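Putative peptide ABC-transport system periplasmic peptide-binding protein (Campylobacter jejuni, PDB 4OEV) binds nickel(II) outside the cytoplasm as the solute-binding component of an ABC-type importer, in a family generally assigned to peptide transport. Local coordinates at residues A[77-81]-A[82-86]; A[205-209]-A[210-214]; A[269-273]-A[274-278]; A[370-374]-A[375-379]; A[419-422]-A[423-427]. All coordinates share one frame; numbering follows the deposited sequence.

Interaction 1. Residues A[77-81]-A[82-86]; sequences VKFSA and DDVKF
A capping box opens helix 81-92, with S80 at the N-cap and D83 three residues on. The backbone N of S80 donates to D83 OD2 at 3.0 Å, and at 171° the bond is nearly straight; it reaches the carboxylate oxygen on its anti side, somewhat out of plane. D83 N returns a weak bond to S80 O; S80 OG, the cap, accepts a weak bond from D82 N at 3.4 Å. With chi1 at 54°, S80 OG is set between its own backbone N and carbonyl carbon, which places it beside the start of the helix, 3.2 Å from D82 CB. D83 OD2 is also held by W73 NE1, and OD1 takes the backbone N of K140, so both carboxylate oxygens of this buried residue have donors. Ahead of the cap, the F79 ring lies almost parallel to the D83 carboxylate, the planes 12° apart, with CD1 3.5 Å from OD2. Its CZ meets V84 CG2 at 3.4 Å, a hydrophobic staple between the residue before the cap and the fourth one after it. On the helix itself K85 N bonds to A81 O at 3.1 Å. A capping box with hydrophobic staple is typical of a helix N-terminus.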
loop_
_atom_site.group_PDB
_atom_site.type_symbol
_atom_site.label_atom_id
_atom_site.label_comp_id
_atom_site.label_asym_id
_atom_site.label_seq_id
_atom_site.Cartn_x
_atom_site.Cartn_y
_atom_site.Cartn_z
ATOM N N VAL A 77 -10.203 20.132 -22.637
ATOM C CA VAL A 77 -10.203 19.164 -23.734
ATOM C C VAL A 77 -11.066 17.963 -23.342
ATOM O O VAL A 77 -11.095 17.575 -22.170
ATOM C CB VAL A 77 -8.761 18.739 -24.061
ATOM C CG1 VAL A 77 -8.715 17.668 -25.114
ATOM C CG2 VAL A 77 -7.917 19.957 -24.431
ATOM N N LYS A 78 -11.794 17.392 -24.287
ATOM C CA LYS A 78 -12.649 16.247 -23.996
ATOM C C LYS A 78 -11.792 14.997 -23.700
ATOM O O LYS A 78 -10.678 14.856 -24.219
ATOM C CB LYS A 78 -13.570 15.928 -25.171
ATOM C CG LYS A 78 -14.528 17.054 -25.634
ATOM C CD LYS A 78 -15.298 16.568 -26.851
ATOM C CE LYS A 78 -16.077 17.700 -27.504
ATOM N NZ LYS A 78 -16.742 17.319 -28.781
ATOM N N PHE A 79 -12.354 14.090 -22.905
ATOM C CA PHE A 79 -11.753 12.796 -22.632
ATOM C C PHE A 79 -12.306 11.825 -23.659
ATOM O O PHE A 79 -13.525 11.785 -23.848
ATOM C CB PHE A 79 -12.071 12.330 -21.206
ATOM C CG PHE A 79 -11.808 10.873 -20.977
ATOM C CD1 PHE A 79 -10.506 10.406 -20.812
ATOM C CD2 PHE A 79 -12.854 9.973 -20.908
ATOM C CE1 PHE A 79 -10.254 9.079 -20.611
ATOM C CE2 PHE A 79 -12.611 8.644 -20.681
ATOM C CZ PHE A 79 -11.292 8.191 -20.534
ATOM N N SER A 80 -11.420 11.074 -24.325
ATOM C CA SER A 80 -11.794 10.158 -25.388
ATOM C C SER A 80 -11.118 8.792 -25.306
ATOM O O SER A 80 -10.281 8.547 -24.443
ATOM C CB SER A 80 -11.444 10.758 -26.750
ATOM O OG SER A 80 -10.070 11.141 -26.792
ATOM N N ALA A 81 -11.474 7.902 -26.227
ATOM C CA ALA A 81 -10.768 6.627 -26.336
ATOM C C ALA A 81 -9.290 6.843 -26.571
ATOM O O ALA A 81 -8.473 6.008 -26.122
ATOM C CB ALA A 81 -11.348 5.755 -27.451
ATOM N N ASP A 82 -8.935 7.964 -27.211
ATOM C CA ASP A 82 -7.516 8.308 -27.454
ATOM C C ASP A 82 -6.664 8.204 -26.175
ATOM O O ASP A 82 -5.550 7.702 -26.193
ATOM C CB ASP A 82 -7.392 9.728 -27.960
ATOM C CG ASP A 82 -7.664 9.850 -29.450
ATOM O OD1 ASP A 82 -8.144 8.864 -30.059
ATOM O OD2 ASP A 82 -7.467 10.970 -29.968
ATOM N N ASP A 83 -7.198 8.757 -25.101
ATOM C CA ASP A 83 -6.517 8.774 -23.777
ATOM C C ASP A 83 -6.334 7.415 -23.176
ATOM O O ASP A 83 -5.316 7.118 -22.540
ATOM C CB ASP A 83 -7.327 9.639 -22.825
ATOM C CG ASP A 83 -7.425 11.057 -23.302
ATOM O OD1 ASP A 83 -6.356 11.649 -23.565
ATOM O OD2 ASP A 83 -8.563 11.565 -23.420
ATOM N N VAL A 84 -7.347 6.594 -23.335
ATOM C CA VAL A 84 -7.360 5.296 -22.746
ATOM C C VAL A 84 -6.299 4.416 -23.395
ATOM O O VAL A 84 -5.575 3.697 -22.717
ATOM C CB VAL A 84 -8.739 4.675 -22.863
ATOM C CG1 VAL A 84 -8.753 3.276 -22.309
ATOM C CG2 VAL A 84 -9.770 5.548 -22.139
ATOM N N LYS A 85 -6.194 4.471 -24.719
ATOM C CA LYS A 85 -5.177 3.709 -25.394
ATOM C C LYS A 85 -3.810 4.278 -25.099
ATOM O O LYS A 85 -2.856 3.521 -24.910
ATOM C CB LYS A 85 -5.440 3.671 -26.914
ATOM C CG LYS A 85 -4.340 3.031 -27.723
ATOM C CD LYS A 85 -4.785 2.938 -29.206
ATOM C CE LYS A 85 -3.655 2.415 -30.139
ATOM N NZ LYS A 85 -3.384 0.967 -29.980
ATOM N N PHE A 86 -3.698 5.601 -25.063
ATOM C CA PHE A 86 -2.411 6.194 -24.751
ATOM C C PHE A 86 -1.956 5.730 -23.343
ATOM O O PHE A 86 -0.810 5.351 -23.150
ATOM C CB PHE A 86 -2.479 7.716 -24.817
ATOM C CG PHE A 86 -1.279 8.396 -24.236
ATOM C CD1 PHE A 86 -0.117 8.541 -24.976
ATOM C CD2 PHE A 86 -1.299 8.860 -22.919
ATOM C CE1 PHE A 86 0.990 9.165 -24.423
ATOM C CE2 PHE A 86 -0.185 9.461 -22.355
ATOM C CZ PHE A 86 0.959 9.614 -23.095
#

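Interaction 2. Residues A[205-209]-A[210-214]; sequences AELKN and GKIDA
E206 and K211 meet obliquely at the end of helix 200-208, and E206 crosses I212 at about a right angle. The extended E206 chain brings OE1 3.6 Å from K211 CB and equally near I212 CG2, while its carboxylate forms a salt bridge with K195. N209, two residues before K211, turns its amide to it: with chi1 at 66°, its OD1 comes 3.2 Å from K211 N and accepts a hydrogen bond in the carbonyl plane, while the aliphatic part of K211 runs past the same amide, CD 3.2 Å from OD1. L207 leans obliquely on I212, CD2 to CG1 4.1 Å, and the same methyl reaches the backbone at D213 and A214. E206 O takes two donors, K211 N at 2.9 Å in the carbonyl plane and I212 N from above that plane. L207 O accepts from G210 N at 3.1 Å, and one water donates to both L207 O and I212 O. G210 has positive phi (73°), which turns the chain out of the helix toward strand 214-216. The two bonds, G210 N to L207 O within K211 N to E206 O, define a Schellman motif with G210 as its C-prime residue.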
loop_
_atom_site.group_PDB
_atom_site.type_symbol
_atom_site.label_atom_id
_atom_site.label_comp_id
_atom_site.label_asym_id
_atom_site.label_seq_id
_atom_site.Cartn_x
_atom_site.Cartn_y
_atom_site.Cartn_z
ATOM N N ALA A 205 -0.684 17.609 17.169
ATOM C CA ALA A 205 -0.565 18.996 17.636
ATOM C C ALA A 205 -1.260 19.957 16.712
ATOM O O ALA A 205 -1.752 21.000 17.142
ATOM C CB ALA A 205 0.862 19.381 17.754
ATOM N N GLU A 206 -1.204 19.669 15.412
ATOM C CA GLU A 206 -1.801 20.570 14.453
ATOM C C GLU A 206 -3.318 20.422 14.440
ATOM O O GLU A 206 -4.045 21.382 14.140
ATOM C CB GLU A 206 -1.186 20.368 13.065
ATOM C CG GLU A 206 0.258 20.858 13.044
ATOM C CD GLU A 206 0.768 21.252 11.682
ATOM O OE1 GLU A 206 -0.033 21.391 10.729
ATOM O OE2 GLU A 206 1.993 21.447 11.568
ATOM N N LEU A 207 -3.823 19.256 14.801
ATOM C CA LEU A 207 -5.254 19.159 15.041
ATOM C C LEU A 207 -5.612 20.077 16.198
ATOM O O LEU A 207 -6.506 20.918 16.092
ATOM C CB LEU A 207 -5.675 17.725 15.362
ATOM C CG LEU A 207 -5.801 16.825 14.132
ATOM C CD1 LEU A 207 -5.876 15.342 14.524
ATOM C CD2 LEU A 207 -7.014 17.264 13.313
ATOM N N LYS A 208 -4.855 19.945 17.290
ATOM C CA LYS A 208 -5.139 20.706 18.503
ATOM C C LYS A 208 -5.038 22.202 18.326
ATOM O O LYS A 208 -5.878 22.930 18.840
ATOM C CB LYS A 208 -4.197 20.245 19.618
ATOM C CG LYS A 208 -4.589 18.918 20.216
ATOM C CD LYS A 208 -5.781 19.072 21.189
ATOM C CE LYS A 208 -6.142 17.718 21.821
ATOM N NZ LYS A 208 -7.197 17.772 22.881
ATOM N N ASN A 209 -4.061 22.699 17.579
ATOM C CA ASN A 209 -3.973 24.155 17.430
ATOM C C ASN A 209 -4.672 24.688 16.155
ATOM O O ASN A 209 -4.475 25.840 15.765
ATOM C CB ASN A 209 -2.507 24.601 17.483
ATOM C CG ASN A 209 -1.686 24.110 16.312
ATOM O OD1 ASN A 209 -2.209 23.767 15.254
ATOM N ND2 ASN A 209 -0.376 24.046 16.512
ATOM N N GLY A 210 -5.485 23.842 15.526
ATOM C CA GLY A 210 -6.329 24.249 14.409
ATOM C C GLY A 210 -5.635 24.498 13.092
ATOM O O GLY A 210 -6.179 25.176 12.218
ATOM N N LYS A 211 -4.437 23.950 12.936
ATOM C CA LYS A 211 -3.699 24.111 11.679
ATOM C C LYS A 211 -4.152 23.130 10.588
ATOM O O LYS A 211 -3.915 23.352 9.386
ATOM C CB LYS A 211 -2.206 23.947 11.943
ATOM C CG LYS A 211 -1.508 25.219 12.386
ATOM C CD LYS A 211 -0.152 24.890 13.013
ATOM C CE LYS A 211 0.742 26.109 13.061
ATOM N NZ LYS A 211 1.538 26.100 11.796
ATOM N N ILE A 212 -4.789 22.039 11.004
ATOM C CA ILE A 212 -5.333 21.067 10.053
ATOM C C ILE A 212 -6.703 20.598 10.529
ATOM O O ILE A 212 -7.021 20.704 11.710
ATOM C CB ILE A 212 -4.395 19.830 9.846
ATOM C CG1 ILE A 212 -4.130 19.117 11.152
ATOM C CG2 ILE A 212 -3.080 20.251 9.233
ATOM C CD1 ILE A 212 -3.239 17.799 10.979
ATOM N N ASP A 213 -7.502 20.077 9.602
ATOM C CA ASP A 213 -8.866 19.630 9.879
ATOM C C ASP A 213 -8.966 18.171 10.228
ATOM O O ASP A 213 -9.922 17.754 10.856
ATOM C CB ASP A 213 -9.784 19.870 8.655
ATOM C CG ASP A 213 -10.125 21.324 8.460
ATOM O OD1 ASP A 213 -10.583 21.955 9.436
ATOM O OD2 ASP A 213 -9.980 21.824 7.312
ATOM N N ALA A 214 -8.014 17.386 9.748
ATOM C CA ALA A 214 -8.075 15.920 9.856
ATOM C C ALA A 214 -6.714 15.310 9.657
ATOM O O ALA A 214 -5.917 15.835 8.876
ATOM C CB ALA A 214 -9.044 15.338 8.820
HETATM O O HOH W 1 -8.595 20.997 14.134
#

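Interaction 3. Residues A[269-273]-A[274-278]; sequences ESIVK and NLLHD
I271 O, near the end of helix 268-274, accepts from two backbone donors: L275 N at 2.8 Å, tilted from the carbonyl plane, and L276 N at 3.3 Å, lying in it. One residue earlier N274 N gives the regular helical bond to S270 O. Beyond the last turn D278 N reaches back to V272 O over 3.3 Å, and at 173° this bond is almost straight, so the carbonyl of V272 is met by a residue six positions ahead. Between them H277 is the first residue to leave helical backbone angles, its phi positive at 52°, and D278 follows with positive phi as well.

Among the side chains, N274 folds back along the helix. Its CG stands anti to its carbonyl carbon (chi1 -61°), which carries ND2 to S270 OG for a weak bond of 3.1 Å. K273 runs alongside N274, pointing the same way, and its bend at chi3 lays CE 3.2 Å from ND2. On the buried side I271 CG2 and L276 CD1 are 4.5 Å apart, and both residues pack on other elements: I271 on L347 and I350 of helix 342-357, L276 on L343, with V272 on A458 of strand 454-467. The successive shift of acceptors, from i-4 through i-5 to i-6, together with the positive-phi exit, is typical of a helix C-terminus unwinding into a turn, here leading to strand 280-282.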
loop_
_atom_site.group_PDB
_atom_site.type_symbol
_atom_site.label_atom_id
_atom_site.label_comp_id
_atom_site.label_asym_id
_atom_site.label_seq_id
_atom_site.Cartn_x
_atom_site.Cartn_y
_atom_site.Cartn_z
ATOM N N GLU A 269 0.387 -12.405 20.474
ATOM C CA GLU A 269 -0.849 -12.107 21.212
ATOM C C GLU A 269 -0.617 -10.974 22.203
ATOM O O GLU A 269 -1.436 -10.066 22.321
ATOM C CB GLU A 269 -1.373 -13.334 21.956
ATOM C CG GLU A 269 -2.027 -14.375 21.083
ATOM C CD GLU A 269 -3.339 -13.891 20.475
ATOM O OE1 GLU A 269 -4.002 -13.012 21.081
ATOM O OE2 GLU A 269 -3.709 -14.391 19.384
ATOM N N SER A 270 0.524 -11.006 22.886
ATOM C CA SER A 270 0.833 -9.975 23.859
ATOM C C SER A 270 1.010 -8.583 23.238
ATOM O O SER A 270 0.634 -7.577 23.845
ATOM C CB SER A 270 2.090 -10.362 24.644
ATOM O OG SER A 270 2.595 -9.248 25.357
ATOM N N ILE A 271 1.576 -8.525 22.037
ATOM C CA ILE A 271 1.782 -7.262 21.336
ATOM C C ILE A 271 0.473 -6.565 20.982
ATOM O O ILE A 271 0.292 -5.364 21.221
ATOM C CB ILE A 271 2.580 -7.501 20.043
ATOM C CG1 ILE A 271 4.064 -7.651 20.350
ATOM C CG2 ILE A 271 2.361 -6.370 19.027
ATOM C CD1 ILE A 271 4.832 -8.029 19.108
ATOM N N VAL A 272 -0.439 -7.319 20.388
ATOM C CA VAL A 272 -1.708 -6.757 19.990
ATOM C C VAL A 272 -2.529 -6.356 21.199
ATOM O O VAL A 272 -3.159 -5.289 21.221
ATOM C CB VAL A 272 -2.493 -7.752 19.134
ATOM C CG1 VAL A 272 -3.927 -7.275 18.951
ATOM C CG2 VAL A 272 -1.804 -7.911 17.823
ATOM N N LYS A 273 -2.531 -7.218 22.209
ATOM C CA LYS A 273 -3.243 -6.935 23.436
ATOM C C LYS A 273 -2.711 -5.660 24.071
ATOM O O LYS A 273 -3.481 -4.757 24.412
ATOM C CB LYS A 273 -3.126 -8.102 24.414
ATOM C CG LYS A 273 -3.748 -7.846 25.773
ATOM C CD LYS A 273 -3.487 -9.033 26.721
ATOM C CE LYS A 273 -1.969 -9.262 26.931
ATOM N NZ LYS A 273 -1.552 -10.619 27.429
ATOM N N ASN A 274 -1.392 -5.577 24.220
ATOM C CA ASN A 274 -0.815 -4.533 25.054
ATOM C C ASN A 274 -0.382 -3.267 24.329
ATOM O O ASN A 274 -0.725 -2.166 24.758
ATOM C CB ASN A 274 0.341 -5.120 25.851
ATOM C CG ASN A 274 -0.118 -6.251 26.763
ATOM O OD1 ASN A 274 -1.122 -6.111 27.478
ATOM N ND2 ASN A 274 0.589 -7.382 26.726
ATOM N N LEU A 275 0.380 -3.394 23.255
ATOM C CA LEU A 275 0.839 -2.198 22.564
ATOM C C LEU A 275 -0.270 -1.529 21.754
ATOM O O LEU A 275 -0.441 -0.291 21.788
ATOM C CB LEU A 275 2.006 -2.530 21.637
ATOM C CG LEU A 275 2.521 -1.404 20.752
ATOM C CD1 LEU A 275 3.016 -0.230 21.606
ATOM C CD2 LEU A 275 3.621 -1.968 19.883
ATOM N N LEU A 276 -1.046 -2.361 21.071
ATOM C CA LEU A 276 -1.952 -1.869 20.050
ATOM C C LEU A 276 -3.348 -1.725 20.547
ATOM O O LEU A 276 -4.226 -1.320 19.783
ATOM C CB LEU A 276 -1.944 -2.786 18.845
ATOM C CG LEU A 276 -0.742 -2.433 17.989
ATOM C CD1 LEU A 276 -0.454 -3.539 17.028
ATOM C CD2 LEU A 276 -1.050 -1.136 17.260
ATOM N N HIS A 277 -3.556 -2.115 21.801
ATOM C CA HIS A 277 -4.805 -1.843 22.515
ATOM C C HIS A 277 -6.015 -2.299 21.732
ATOM O O HIS A 277 -7.020 -1.591 21.671
ATOM C CB HIS A 277 -4.936 -0.353 22.831
ATOM C CG HIS A 277 -3.740 0.231 23.518
ATOM N ND1 HIS A 277 -3.303 -0.204 24.752
ATOM C CD2 HIS A 277 -2.906 1.236 23.155
ATOM C CE1 HIS A 277 -2.241 0.498 25.114
ATOM N NE2 HIS A 277 -1.981 1.379 24.162
ATOM N N ASP A 278 -5.883 -3.446 21.081
ATOM C CA ASP A 278 -6.965 -4.018 20.273
ATOM C C ASP A 278 -7.484 -3.067 19.143
ATOM O O ASP A 278 -8.654 -3.101 18.741
ATOM C CB ASP A 278 -8.095 -4.472 21.217
ATOM C CG ASP A 278 -7.630 -5.590 22.182
ATOM O OD1 ASP A 278 -6.955 -6.538 21.707
ATOM O OD2 ASP A 278 -7.911 -5.508 23.409
#

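Interaction 4. Residues A[370-374]-A[375-379]; sequences GSFDY and SKVDS
D373 OD1 is gripped by two groups of S375: OG donates to it over 2.8 Å on the syn side, and the backbone N over 3.0 Å on the anti side. Both donors come from the same face of the carboxylate, about 30° out of its plane. The second bond, from the backbone two residues ahead to an aspartate side-chain oxygen, makes this an Asx turn in the loop between strands 361-367 and 379-384. The same residues form a beta-turn spanning D373 to K376, K376 N donating to D373 O at 3.0 Å from above the carbonyl plane. D373 CG stands anti to its backbone N (chi1 -174°), which swings the carboxylate forward over the turn. OD2 then lies 3.4 Å from K376 CG, while the K376 ammonium stays beyond salt-bridge range; one water donates to OD2 and accepts a weak bond from NZ.

F372 and V377 cross at about a right angle, CD2 to CG1 4.0 Å, and both reach W336 of strand 329-338. Y374 comes close to the bound oxalate: its ring stacks with F380, a residue of the oxalate pocket, and its side chain is about 4 Å from the oxalate at nearest atoms. Past the turn, V377 CG2 comes to 3.4 Å from Y374 O.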
loop_
_atom_site.group_PDB
_atom_site.type_symbol
_atom_site.label_atom_id
_atom_site.label_comp_id
_atom_site.label_asym_id
_atom_site.label_seq_id
_atom_site.Cartn_x
_atom_site.Cartn_y
_atom_site.Cartn_z
ATOM N N GLY A 370 12.358 7.403 4.625
ATOM C CA GLY A 370 12.914 8.059 3.445
ATOM C C GLY A 370 14.367 8.514 3.582
ATOM O O GLY A 370 14.958 9.048 2.640
ATOM N N SER A 371 14.984 8.291 4.734
ATOM C CA SER A 371 16.364 8.781 4.900
ATOM C C SER A 371 17.435 7.669 4.727
ATOM O O SER A 371 18.633 7.968 4.722
ATOM C CB SER A 371 16.538 9.460 6.263
ATOM O OG SER A 371 16.570 8.512 7.314
ATOM N N PHE A 372 16.996 6.419 4.569
ATOM C CA PHE A 372 17.895 5.276 4.368
ATOM C C PHE A 372 17.214 4.285 3.443
ATOM O O PHE A 372 15.993 4.317 3.247
ATOM C CB PHE A 372 18.300 4.596 5.716
ATOM C CG PHE A 372 17.138 4.033 6.500
ATOM C CD1 PHE A 372 16.364 4.853 7.318
ATOM C CD2 PHE A 372 16.807 2.687 6.419
ATOM C CE1 PHE A 372 15.278 4.340 8.042
ATOM C CE2 PHE A 372 15.712 2.163 7.137
ATOM C CZ PHE A 372 14.947 2.997 7.949
ATOM N N ASP A 373 18.018 3.398 2.872
ATOM C CA ASP A 373 17.540 2.418 1.893
ATOM C C ASP A 373 17.042 1.177 2.622
ATOM O O ASP A 373 17.833 0.438 3.229
ATOM C CB ASP A 373 18.679 2.079 0.915
ATOM C CG ASP A 373 18.245 1.183 -0.221
ATOM O OD1 ASP A 373 17.278 0.451 -0.080
ATOM O OD2 ASP A 373 18.916 1.157 -1.246
ATOM N N TYR A 374 15.737 0.949 2.553
ATOM C CA TYR A 374 15.110 -0.120 3.302
ATOM C C TYR A 374 15.555 -1.520 2.862
ATOM O O TYR A 374 15.342 -2.477 3.591
ATOM C CB TYR A 374 13.589 -0.040 3.203
ATOM C CG TYR A 374 12.964 1.296 3.600
ATOM C CD1 TYR A 374 11.712 1.671 3.092
ATOM C CD2 TYR A 374 13.622 2.180 4.452
ATOM C CE1 TYR A 374 11.140 2.900 3.423
ATOM C CE2 TYR A 374 13.074 3.389 4.782
ATOM C CZ TYR A 374 11.814 3.752 4.278
ATOM O OH TYR A 374 11.253 4.987 4.628
ATOM N N SER A 375 16.105 -1.640 1.656
ATOM C CA SER A 375 16.501 -2.930 1.120
ATOM C C SER A 375 17.967 -3.217 1.474
ATOM O O SER A 375 18.502 -4.242 1.046
ATOM C CB SER A 375 16.325 -2.990 -0.426
ATOM O OG SER A 375 17.323 -2.211 -1.063
ATOM N N LYS A 376 18.634 -2.301 2.180
ATOM C CA LYS A 376 20.051 -2.491 2.502
ATOM C C LYS A 376 20.310 -2.677 4.016
ATOM O O LYS A 376 21.453 -2.546 4.451
ATOM C CB LYS A 376 20.901 -1.320 2.018
ATOM C CG LYS A 376 20.811 -1.023 0.531
ATOM C CD LYS A 376 21.677 -1.946 -0.284
ATOM C CE LYS A 376 21.710 -1.507 -1.769
ATOM N NZ LYS A 376 22.575 -0.297 -2.025
ATOM N N VAL A 377 19.247 -2.970 4.779
ATOM C CA VAL A 377 19.368 -3.190 6.238
ATOM C C VAL A 377 19.079 -4.636 6.580
ATOM O O VAL A 377 18.395 -5.322 5.828
ATOM C CB VAL A 377 18.395 -2.272 7.024
ATOM C CG1 VAL A 377 18.752 -0.817 6.762
ATOM C CG2 VAL A 377 16.971 -2.549 6.622
ATOM N N ASP A 378 19.607 -5.132 7.719
ATOM C CA ASP A 378 19.442 -6.539 8.046
ATOM C C ASP A 378 18.004 -6.937 8.186
ATOM O O ASP A 378 17.607 -8.050 7.829
ATOM C CB ASP A 378 20.150 -6.932 9.396
ATOM C CG ASP A 378 21.663 -6.629 9.423
ATOM O OD1 ASP A 378 22.338 -6.712 8.355
ATOM O OD2 ASP A 378 22.189 -6.315 10.536
ATOM N N SER A 379 17.222 -6.060 8.813
ATOM C CA SER A 379 15.803 -6.286 8.932
ATOM C C SER A 379 15.115 -4.932 9.132
ATOM O O SER A 379 15.769 -3.922 9.492
ATOM C CB SER A 379 15.491 -7.258 10.071
ATOM O OG SER A 379 15.816 -6.728 11.355
HETATM O O HOH W 2 21.069 2.607 -1.438
#

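Interaction 5. Residues A[419-422]-A[423-427]; sequences KKVD and IALQK
I423 leans back on the preceding turn of the alpha-helix 419-429, and its side chain tracks the carbonyl of K419 from base to tip. CB lies 3.5 Å from K419 O, CG1 closes to 3.2 Å of that oxygen, and CD1, at the end, is still 3.4 Å from it. This follows from CG1 standing anti to its own carbonyl carbon (chi1 -67°), which turns the branch toward the N-terminal end of the helix. The same K419 O accepts the I423 backbone N, and regular i to i-4 bonds continue with A424 N to K420 O and Q426 N to D422 O.

On the buried face V421 and L425 lie side by side and point the same way, CG1 to CD1 3.9 Å; both also touch F444 of helix 434-450, as does A424, whose CB rests 3.2 Å from K420 O. This face thus joins the two helices. Along another side the polar ends bond to the loop after helix 395-398: D422 OD1 accepts from S400 N, and Q426 NE2 donates to E399 OE1. The Q426 chain starts close to the helix backbone, its CG 3.1 Å from D422 O. At L425, N donates to V421 O over 3.0 Å in a nearly straight bond of 173°.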
loop_
_atom_site.group_PDB
_atom_site.type_symbol
_atom_site.label_atom_id
_atom_site.label_comp_id
_atom_site.label_asym_id
_atom_site.label_seq_id
_atom_site.Cartn_x
_atom_site.Cartn_y
_atom_site.Cartn_z
ATOM N N LYS A 419 10.722 -20.488 -5.132
ATOM C CA LYS A 419 10.105 -21.007 -6.339
ATOM C C LYS A 419 8.603 -21.287 -6.190
ATOM O O LYS A 419 7.827 -20.996 -7.124
ATOM C CB LYS A 419 10.787 -22.299 -6.812
ATOM C CG LYS A 419 12.117 -22.130 -7.478
ATOM C CD LYS A 419 12.528 -23.521 -8.039
ATOM C CE LYS A 419 14.013 -23.546 -8.478
ATOM N NZ LYS A 419 14.373 -24.995 -8.679
ATOM N N LYS A 420 8.184 -21.872 -5.067
ATOM C CA LYS A 420 6.764 -22.189 -4.913
ATOM C C LYS A 420 5.945 -20.879 -4.816
ATOM O O LYS A 420 4.832 -20.811 -5.325
ATOM C CB LYS A 420 6.494 -23.093 -3.706
ATOM C CG LYS A 420 6.912 -24.569 -3.911
ATOM C CD LYS A 420 6.686 -25.387 -2.641
ATOM C CE LYS A 420 7.762 -25.092 -1.588
ATOM N NZ LYS A 420 7.470 -25.643 -0.202
ATOM N N VAL A 421 6.503 -19.855 -4.166
ATOM C CA VAL A 421 5.809 -18.583 -4.145
ATOM C C VAL A 421 5.701 -18.005 -5.558
ATOM O O VAL A 421 4.593 -17.610 -5.972
ATOM C CB VAL A 421 6.469 -17.584 -3.246
ATOM C CG1 VAL A 421 5.891 -16.215 -3.510
ATOM C CG2 VAL A 421 6.295 -18.041 -1.720
ATOM N N ASP A 422 6.813 -17.970 -6.300
ATOM C CA ASP A 422 6.779 -17.410 -7.665
ATOM C C ASP A 422 5.714 -18.068 -8.515
ATOM O O ASP A 422 4.948 -17.378 -9.189
ATOM C CB ASP A 422 8.120 -17.528 -8.401
ATOM C CG ASP A 422 9.186 -16.619 -7.838
ATOM O OD1 ASP A 422 8.847 -15.677 -7.054
ATOM O OD2 ASP A 422 10.385 -16.828 -8.197
ATOM N N ILE A 423 5.661 -19.400 -8.473
ATOM C CA ILE A 423 4.741 -20.178 -9.289
ATOM C C ILE A 423 3.267 -19.965 -8.874
ATOM O O ILE A 423 2.349 -19.885 -9.703
ATOM C CB ILE A 423 5.098 -21.663 -9.194
ATOM C CG1 ILE A 423 6.455 -21.907 -9.846
ATOM C CG2 ILE A 423 4.037 -22.517 -9.827
ATOM C CD1 ILE A 423 7.048 -23.283 -9.520
ATOM N N ALA A 424 3.060 -19.877 -7.577
ATOM C CA ALA A 424 1.728 -19.742 -7.041
ATOM C C ALA A 424 1.141 -18.410 -7.447
ATOM O O ALA A 424 0.007 -18.357 -7.908
ATOM C CB ALA A 424 1.749 -19.897 -5.519
ATOM N N LEU A 425 1.898 -17.334 -7.279
ATOM C CA LEU A 425 1.386 -16.006 -7.621
ATOM C C LEU A 425 1.182 -15.815 -9.113
ATOM O O LEU A 425 0.304 -15.043 -9.561
ATOM C CB LEU A 425 2.331 -14.952 -7.130
ATOM C CG LEU A 425 2.398 -14.834 -5.589
ATOM C CD1 LEU A 425 3.368 -13.756 -5.254
ATOM C CD2 LEU A 425 1.018 -14.473 -5.006
ATOM N N GLN A 426 2.026 -16.459 -9.894
ATOM C CA GLN A 426 1.904 -16.343 -11.354
ATOM C C GLN A 426 0.683 -17.042 -11.807
ATOM O O GLN A 426 -0.089 -16.477 -12.602
ATOM C CB GLN A 426 3.175 -16.880 -12.056
ATOM C CG GLN A 426 4.407 -15.931 -11.913
ATOM C CD GLN A 426 5.694 -16.476 -12.574
ATOM O OE1 GLN A 426 5.641 -17.318 -13.472
ATOM N NE2 GLN A 426 6.847 -15.981 -12.131
ATOM N N LYS A 427 0.474 -18.279 -11.343
ATOM C CA LYS A 427 -0.761 -18.982 -11.701
ATOM C C LYS A 427 -1.979 -18.225 -11.186
ATOM O O LYS A 427 -2.938 -17.972 -11.913
ATOM C CB LYS A 427 -0.773 -20.412 -11.157
ATOM C CG LYS A 427 0.150 -21.388 -11.922
ATOM C CD LYS A 427 0.309 -22.686 -11.149
ATOM C CE LYS A 427 0.844 -23.820 -12.028
ATOM N NZ LYS A 427 1.803 -23.367 -13.074
#

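In the fold
All five contacts are local, none touching another. Interactions 1, 2 and 3 mark helix ends: the first is a capping box at an N-terminus, with a serine cap and an aspartate carboxylate, whereas the other two close C-termini through backbone carbonyls, by a Schellman motif and a wider turn. Interaction 5 is regular helix, with apolar packing on one face and mostly polar residues, besides I423, on the others. Interaction 4, without helix or strand at its turn, relies on a side-chain acceptor and approaches the oxalate most directly. Each mixes buried and exposed residues. Interactions 2 and 3 both pack on strand 454-467; interactions 1 and 3 lie about 50 Å apart, centre to centre.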